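Local coordinates for protein acetyltransferase (Agrobacterium tumefaciens, PDB 2DXQ) that probably transfers an acetyl group from acetyl-coenzyme A to an acceptor not yet identified, as other members of the GNAT family do, at residues Ala64-Leu69 with Arg100-His105. Numbering follows the deposited sequence.
With PO4 (phosphate ion), chain C; PO4 (phosphate ion), chain F.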
loop_
_atom_site.group_PDB
_atom_site.type_symbol
_atom_site.label_atom_id
_atom_site.label_comp_id
_atom_site.label_asym_id
_atom_site.label_seq_id
_atom_site.Cartn_x
_atom_site.Cartn_y
_atom_site.Cartn_z
ATOM N N ALA A 64 -5.031 17.348 10.975
ATOM C CA ALA A 64 -5.014 16.529 9.748
ATOM C C ALA A 64 -4.016 15.414 9.922
ATOM O O ALA A 64 -3.096 15.518 10.740
ATOM C CB ALA A 64 -4.655 17.354 8.512
ATOM N N THR A 65 -4.178 14.362 9.135
ATOM C CA THR A 65 -3.237 13.246 9.192
ATOM C C THR A 65 -3.183 12.537 7.847
ATOM O O THR A 65 -4.120 12.624 7.044
ATOM C CB THR A 65 -3.607 12.241 10.326
ATOM O OG1 THR A 65 -2.601 11.217 10.430
ATOM C CG2 THR A 65 -4.930 11.586 10.062
ATOM N N ALA A 66 -2.047 11.891 7.598
ATOM C CA ALA A 66 -1.871 10.971 6.466
ATOM C C ALA A 66 -0.830 9.957 6.902
ATOM O O ALA A 66 0.134 10.313 7.599
ATOM C CB ALA A 66 -1.381 11.727 5.245
ATOM N N THR A 67 -0.997 8.711 6.458
ATOM C CA THR A 67 -0.042 7.662 6.795
ATOM C C THR A 67 0.749 7.290 5.547
ATOM O O THR A 67 0.170 7.029 4.488
ATOM C CB THR A 67 -0.767 6.424 7.347
ATOM O OG1 THR A 67 -1.516 6.790 8.522
ATOM C CG2 THR A 67 0.236 5.278 7.656
ATOM N N LEU A 68 2.071 7.268 5.690
ATOM C CA LEU A 68 2.963 6.908 4.604
ATOM C C LEU A 68 3.452 5.487 4.814
ATOM O O LEU A 68 3.887 5.137 5.911
ATOM C CB LEU A 68 4.163 7.855 4.569
ATOM C CG LEU A 68 5.244 7.574 3.531
ATOM C CD1 LEU A 68 4.697 7.685 2.092
ATOM C CD2 LEU A 68 6.393 8.568 3.776
ATOM N N LEU A 69 3.398 4.688 3.751
ATOM C CA LEU A 69 3.890 3.308 3.794
ATOM C C LEU A 69 4.971 3.178 2.728
ATOM O O LEU A 69 4.684 3.234 1.536
ATOM C CB LEU A 69 2.754 2.315 3.511
ATOM C CG LEU A 69 1.429 2.527 4.256
ATOM C CD1 LEU A 69 0.342 1.631 3.675
ATOM C CD2 LEU A 69 1.620 2.250 5.752
ATOM N N ARG A 100 -3.502 19.329 2.663
ATOM C CA ARG A 100 -2.479 19.474 1.631
ATOM C C ARG A 100 -1.081 19.433 2.253
ATOM O O ARG A 100 -0.182 18.785 1.716
ATOM C CB ARG A 100 -2.707 20.743 0.781
ATOM C CG ARG A 100 -1.942 20.786 -0.578
ATOM C CD ARG A 100 -2.789 21.521 -1.681
ATOM N NE ARG A 100 -3.600 22.464 -0.983
ATOM C CZ ARG A 100 -4.910 22.628 -0.994
ATOM N NH1 ARG A 100 -5.789 21.984 -1.786
ATOM N NH2 ARG A 100 -5.315 23.554 -0.177
ATOM N N THR A 101 -0.907 20.093 3.404
ATOM C CA THR A 101 0.406 20.112 4.062
ATOM C C THR A 101 0.857 18.693 4.395
ATOM O O THR A 101 1.987 18.292 4.093
ATOM C CB THR A 101 0.405 20.955 5.344
ATOM O OG1 THR A 101 0.000 22.299 5.030
ATOM C CG2 THR A 101 1.814 20.976 5.969
ATOM N N VAL A 102 -0.037 17.929 5.015
ATOM C CA VAL A 102 0.346 16.599 5.473
ATOM C C VAL A 102 0.550 15.585 4.316
ATOM O O VAL A 102 1.475 14.761 4.338
ATOM C CB VAL A 102 -0.601 16.122 6.598
ATOM C CG1 VAL A 102 -1.976 15.727 6.071
ATOM C CG2 VAL A 102 0.026 15.004 7.379
ATOM N N VAL A 103 -0.285 15.681 3.292
ATOM C CA VAL A 103 -0.153 14.767 2.138
ATOM C C VAL A 103 1.112 15.109 1.367
ATOM O O VAL A 103 1.903 14.216 1.014
ATOM C CB VAL A 103 -1.393 14.804 1.220
ATOM C CG1 VAL A 103 -1.161 13.978 -0.052
ATOM C CG2 VAL A 103 -2.653 14.302 1.991
ATOM N N ARG A 104 1.321 16.400 1.113
ATOM C CA ARG A 104 2.518 16.827 0.377
ATOM C C ARG A 104 3.808 16.456 1.155
ATOM O O ARG A 104 4.793 16.005 0.550
ATOM C CB ARG A 104 2.438 18.318 -0.003
ATOM C CG ARG A 104 1.454 18.578 -1.138
ATOM C CD ARG A 104 1.414 20.031 -1.567
ATOM N NE ARG A 104 2.622 20.362 -2.322
ATOM C CZ ARG A 104 2.721 20.382 -3.649
ATOM N NH1 ARG A 104 1.670 20.127 -4.425
ATOM N NH2 ARG A 104 3.888 20.695 -4.201
ATOM N N HIS A 105 3.772 16.565 2.481
ATOM C CA HIS A 105 4.913 16.171 3.311
ATOM C C HIS A 105 5.203 14.680 3.184
ATOM O O HIS A 105 6.355 14.266 3.036
ATOM C CB HIS A 105 4.717 16.541 4.779
ATOM C CG HIS A 105 5.914 16.262 5.631
ATOM N ND1 HIS A 105 7.032 17.071 5.636
ATOM C CD2 HIS A 105 6.164 15.267 6.517
ATOM C CE1 HIS A 105 7.922 16.582 6.486
ATOM N NE2 HIS A 105 7.420 15.487 7.036
HETATM P P PO4 C . -7.283 21.026 3.124
HETATM O O1 PO4 C . -7.860 22.415 3.110
HETATM O O2 PO4 C . -8.120 20.236 2.095
HETATM O O3 PO4 C . -5.857 21.052 2.648
HETATM O O4 PO4 C . -7.444 20.359 4.447
HETATM P P PO4 F . -1.531 25.644 7.105
HETATM O O1 PO4 F . -0.775 24.331 7.224
HETATM O O2 PO4 F . -0.593 26.819 7.327
HETATM O O3 PO4 F . -2.175 25.729 5.746
HETATM O O4 PO4 F . -2.630 25.738 8.135
#
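V102 and V103 of helix 98-112 pack against A64 and A66 of strand 61-71 in a small, buried van der Waals contact, mostly of methyl groups, where helix meets sheet near the centre of the chain. The strand and helix segments run nearly parallel, 17° apart, with axes 7.3 Å from each other at their closest. V102 carries most of the helix's share, and valine suits the place because its beta-branch presents two methyls close to the backbone. Its CG1 stands between the backbone N and the carbonyl carbon (chi1 74°) and meets both alanines, 4.0 Å from A64 CB and 4.1 Å from A66 CB. The same methyl also lies against the peptide that joins T65 to A66, 3.8 Å from T65 C, while V102 CG2 comes to 3.7 Å from A66 N. Alanine suits both strand positions because a lone CB lets the helix settle close, and A66 and V103 have their CA atoms 6.0 Å apart. V103 adds a glancing touch, its CG2 4.3 Å from A66 CB, and also packs on V87 of the adjoining strand 81-88. T65 points to the opposite side of the sheet, where it packs on helix 16-26; its OG1 is hydrogen-bonded to F54 O of the neighbouring strand 51-58. At the start of the helix, R100 N donates to O3 of a bound phosphate at 2.9 Å, and backbone N-H groups of G97 and G99 also bind phosphate. These amides, in and just after the R-G-R-G-Y-G sequence, fit the GNAT pyrophosphate-binding motif, which in relatives holds acetyl-coenzyme A and probably does so here; the phosphate itself probably comes from the crystallisation liquor. The pairing of this motif with a helix that starts in it and packs on the central mixed sheet is characteristic of the GNAT fold.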